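Local coordinates for chemotaxis protein CheX (Vibrio vulnificus, PDB 6VPW) that belongs to the CheX family of chemotaxis phosphatases and therefore probably dephosphorylates the response regulator CheY-P, at residues I61-G66 with G146-E151. Residues are numbered along the deposited sequence; the frame is centred on the assembly and turned at random.
Sequences ITFDEG and GNAFIE
Phe149 lays its ring over the side chain of Thr62: Thr62 CB sits 3.8 Å from the ring centroid, over one face, and Thr62 CG2 comes within 3.6 Å of Phe149 CZ. With CG between backbone N and carbonyl carbon (chi1 52°), the ring leans across to the neighbouring strand, making a CH-pi contact. The two residues form a hydrogen-bonded antiparallel pair; Thr62 N to Phe149 O and Phe149 N to Thr62 O both measure 2.8 Å. Phe149 O also accepts a bond from a water that reaches Thr62 OG1 at 2.8 Å, while that hydroxyl is hydrogen-bonded to Ser45 on the strand beyond. On the other face of the sheet, Ile61 and Ile150 run side by side, and Phe63 CD1 meets Ala148 CB at 3.9 Å; both are non-hydrogen-bonded pairs. Past the strand end the hydrogen bonding to the other segment is continued by Asp64, at the N-cap position of helix 65-76, though its carboxylate makes no capping bond. Its N donates to Asn147 O, and its OD2 takes Asn147 N at 2.7 Å, met 56° out of the carboxylate plane. Gly146 packs against this turn, where a CB would collide with Asp64 CB. The contact joins two central strands of the six-stranded antiparallel sheet, 56-63 and 148-154, with strand 44-51 flanking the first and 137-142 the second. Apolar packing on the Ile61 and Ala148 face, and a CH-pi contact with a water-bridged hydroxyl on the Thr62 face, thus flank a backbone ladder, whereas at the helix start one aspartate grips both the N-H and the C=O of Asn147, tying the strand entrance to the strand-to-helix turn.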
ATOM      1  N   ILE A  61      -0.716   2.579   8.189  1.00 24.14           N
ATOM      2  CA  ILE A  61      -0.837   2.306   9.642  1.00 25.88           C
ATOM      3  C   ILE A  61      -0.366   0.877   9.814  1.00 25.16           C
ATOM      4  O   ILE A  61      -0.969  -0.016   9.181  1.00 24.79           O
ATOM      5  CB  ILE A  61      -2.267   2.454  10.184  1.00 28.79           C
ATOM      6  CG1 ILE A  61      -2.904   3.787   9.794  1.00 31.61           C
ATOM      7  CG2 ILE A  61      -2.239   2.253  11.689  1.00 29.78           C
ATOM      8  CD1 ILE A  61      -4.363   3.877  10.168  1.00 38.08           C
ATOM      9  N   THR A  62       0.652   0.682  10.641  1.00 24.83           N
ATOM     10  CA  THR A  62       1.205  -0.672  10.859  1.00 25.31           C
ATOM     11  C   THR A  62       0.977  -1.045  12.317  1.00 25.79           C
ATOM     12  O   THR A  62       1.261  -0.187  13.189  1.00 24.56           O
ATOM     13  CB  THR A  62       2.689  -0.696  10.484  1.00 28.57           C
ATOM     14  OG1 THR A  62       2.782  -0.381   9.088  1.00 29.35           O
ATOM     15  CG2 THR A  62       3.318  -2.035  10.790  1.00 30.10           C
ATOM     16  N   PHE A  63       0.521  -2.278  12.548  1.00 25.44           N
ATOM     17  CA  PHE A  63       0.249  -2.779  13.914  1.00 25.77           C
ATOM     18  C   PHE A  63       1.016  -4.062  14.217  1.00 26.89           C
ATOM     19  O   PHE A  63       1.130  -4.946  13.330  1.00 26.90           O
ATOM     20  CB  PHE A  63      -1.229  -3.156  14.069  1.00 27.91           C
ATOM     21  CG  PHE A  63      -2.205  -2.028  13.875  1.00 28.67           C
ATOM     22  CD1 PHE A  63      -2.579  -1.224  14.934  1.00 30.46           C
ATOM     23  CD2 PHE A  63      -2.724  -1.754  12.621  1.00 32.21           C
ATOM     24  CE1 PHE A  63      -3.479  -0.187  14.750  1.00 32.29           C
ATOM     25  CE2 PHE A  63      -3.629  -0.723  12.441  1.00 32.65           C
ATOM     26  CZ  PHE A  63      -4.021   0.043  13.510  1.00 32.03           C
ATOM     27  N   ASP A  64       1.467  -4.174  15.470  1.00 28.85           N
ATOM     28  CA  ASP A  64       1.960  -5.474  15.990  1.00 30.09           C
ATOM     29  C   ASP A  64       0.734  -6.385  16.078  1.00 30.27           C
ATOM     30  O   ASP A  64      -0.374  -5.855  16.341  1.00 30.18           O
ATOM     31  CB  ASP A  64       2.628  -5.336  17.364  1.00 31.68           C
ATOM     32  CG  ASP A  64       3.990  -4.670  17.317  1.00 33.91           C
ATOM     33  OD1 ASP A  64       4.509  -4.516  16.212  1.00 35.32           O
ATOM     34  OD2 ASP A  64       4.515  -4.310  18.389  1.00 36.83           O
ATOM     35  N   GLU A  65       0.921  -7.697  15.900  1.00 32.67           N
ATOM     36  CA  GLU A  65      -0.211  -8.659  15.949  1.00 35.48           C
ATOM     37  C   GLU A  65      -0.961  -8.521  17.276  1.00 33.46           C
ATOM     38  O   GLU A  65      -2.209  -8.454  17.241  1.00 33.49           O
ATOM     39  CB  GLU A  65       0.296 -10.093  15.756  1.00 40.29           C
ATOM     40  CG  GLU A  65      -0.791 -11.146  15.850  1.00 46.97           C
ATOM     41  CD  GLU A  65      -0.364 -12.521  15.362  1.00 52.12           C
ATOM     42  OE1 GLU A  65      -1.213 -13.433  15.354  1.00 62.11           O
ATOM     43  OE2 GLU A  65       0.809 -12.668  14.976  1.00 52.94           O
ATOM     44  N   GLY A  66      -0.227  -8.465  18.393  1.00 35.50           N
ATOM     45  CA  GLY A  66      -0.844  -8.379  19.730  1.00 35.70           C
ATOM     46  C   GLY A  66      -1.815  -7.215  19.824  1.00 34.87           C
ATOM     47  O   GLY A  66      -2.927  -7.399  20.364  1.00 36.30           O
ATOM     48  N   GLY A 146       1.287  -4.060  22.405  1.00 36.41           N
ATOM     49  CA  GLY A 146       2.157  -3.967  21.229  1.00 36.20           C
ATOM     50  C   GLY A 146       2.192  -2.559  20.662  1.00 36.03           C
ATOM     51  O   GLY A 146       1.388  -1.697  21.099  1.00 34.89           O
ATOM     52  N   ASN A 147       3.041  -2.377  19.655  1.00 36.03           N
ATOM     53  CA  ASN A 147       3.327  -1.049  19.075  1.00 35.56           C
ATOM     54  C   ASN A 147       2.674  -0.913  17.696  1.00 32.83           C
ATOM     55  O   ASN A 147       2.213  -1.925  17.107  1.00 31.68           O
ATOM     56  CB  ASN A 147       4.842  -0.814  19.021  1.00 37.95           C
ATOM     57  CG  ASN A 147       5.504  -0.837  20.387  1.00 41.02           C
ATOM     58  OD1 ASN A 147       4.881  -0.543  21.407  1.00 39.50           O
ATOM     59  ND2 ASN A 147       6.778  -1.175  20.418  1.00 45.52           N
ATOM     60  N   ALA A 148       2.619   0.324  17.229  1.00 30.72           N
ATOM     61  CA  ALA A 148       2.062   0.631  15.904  1.00 29.45           C
ATOM     62  C   ALA A 148       2.794   1.853  15.371  1.00 29.12           C
ATOM     63  O   ALA A 148       3.539   2.494  16.134  1.00 30.65           O
ATOM     64  CB  ALA A 148       0.577   0.891  16.007  1.00 29.77           C
ATOM     65  N   PHE A 149       2.611   2.150  14.098  1.00 28.03           N
ATOM     66  CA  PHE A 149       3.167   3.430  13.623  1.00 29.76           C
ATOM     67  C   PHE A 149       2.438   3.837  12.350  1.00 26.94           C
ATOM     68  O   PHE A 149       1.950   2.973  11.581  1.00 25.30           O
ATOM     69  CB  PHE A 149       4.690   3.389  13.476  1.00 34.57           C
ATOM     70  CG  PHE A 149       5.214   2.251  12.655  1.00 35.85           C
ATOM     71  CD1 PHE A 149       5.290   2.355  11.272  1.00 42.68           C
ATOM     72  CD2 PHE A 149       5.619   1.073  13.261  1.00 39.82           C
ATOM     73  CE1 PHE A 149       5.764   1.295  10.506  1.00 41.34           C
ATOM     74  CE2 PHE A 149       6.085   0.015  12.494  1.00 43.01           C
ATOM     75  CZ  PHE A 149       6.165   0.130  11.123  1.00 44.17           C
ATOM     76  N   ILE A 150       2.300   5.141  12.217  1.00 25.66           N
ATOM     77  CA  ILE A 150       1.745   5.760  10.990  1.00 25.84           C
ATOM     78  C   ILE A 150       2.937   6.285  10.202  1.00 27.23           C
ATOM     79  O   ILE A 150       3.872   6.848  10.831  1.00 27.19           O
ATOM     80  CB  ILE A 150       0.771   6.910  11.287  1.00 27.46           C
ATOM     81  CG1 ILE A 150      -0.489   6.416  11.987  1.00 29.35           C
ATOM     82  CG2 ILE A 150       0.428   7.671  10.001  1.00 27.50           C
ATOM     83  CD1 ILE A 150      -1.356   7.534  12.498  1.00 33.46           C
ATOM     84  N   GLU A 151       2.926   6.056   8.894  1.00 27.09           N
ATOM     85  CA  GLU A 151       3.942   6.704   8.039  1.00 28.71           C
ATOM     86  C   GLU A 151       3.152   7.495   7.009  1.00 29.16           C
ATOM     87  O   GLU A 151       2.090   6.988   6.507  1.00 25.25           O
ATOM     88  CB  GLU A 151       4.928   5.731   7.401  1.00 33.24           C
ATOM     89  CG  GLU A 151       5.882   5.091   8.384  1.00 38.23           C
ATOM     90  CD  GLU A 151       7.008   4.336   7.700  1.00 42.31           C
ATOM     91  OE1 GLU A 151       7.685   3.539   8.375  1.00 48.51           O
ATOM     92  OE2 GLU A 151       7.211   4.561   6.504  1.00 44.81           O
TER
HETATM   93  O   HOH W   1       2.997   2.369   8.739  1.00 29.47           O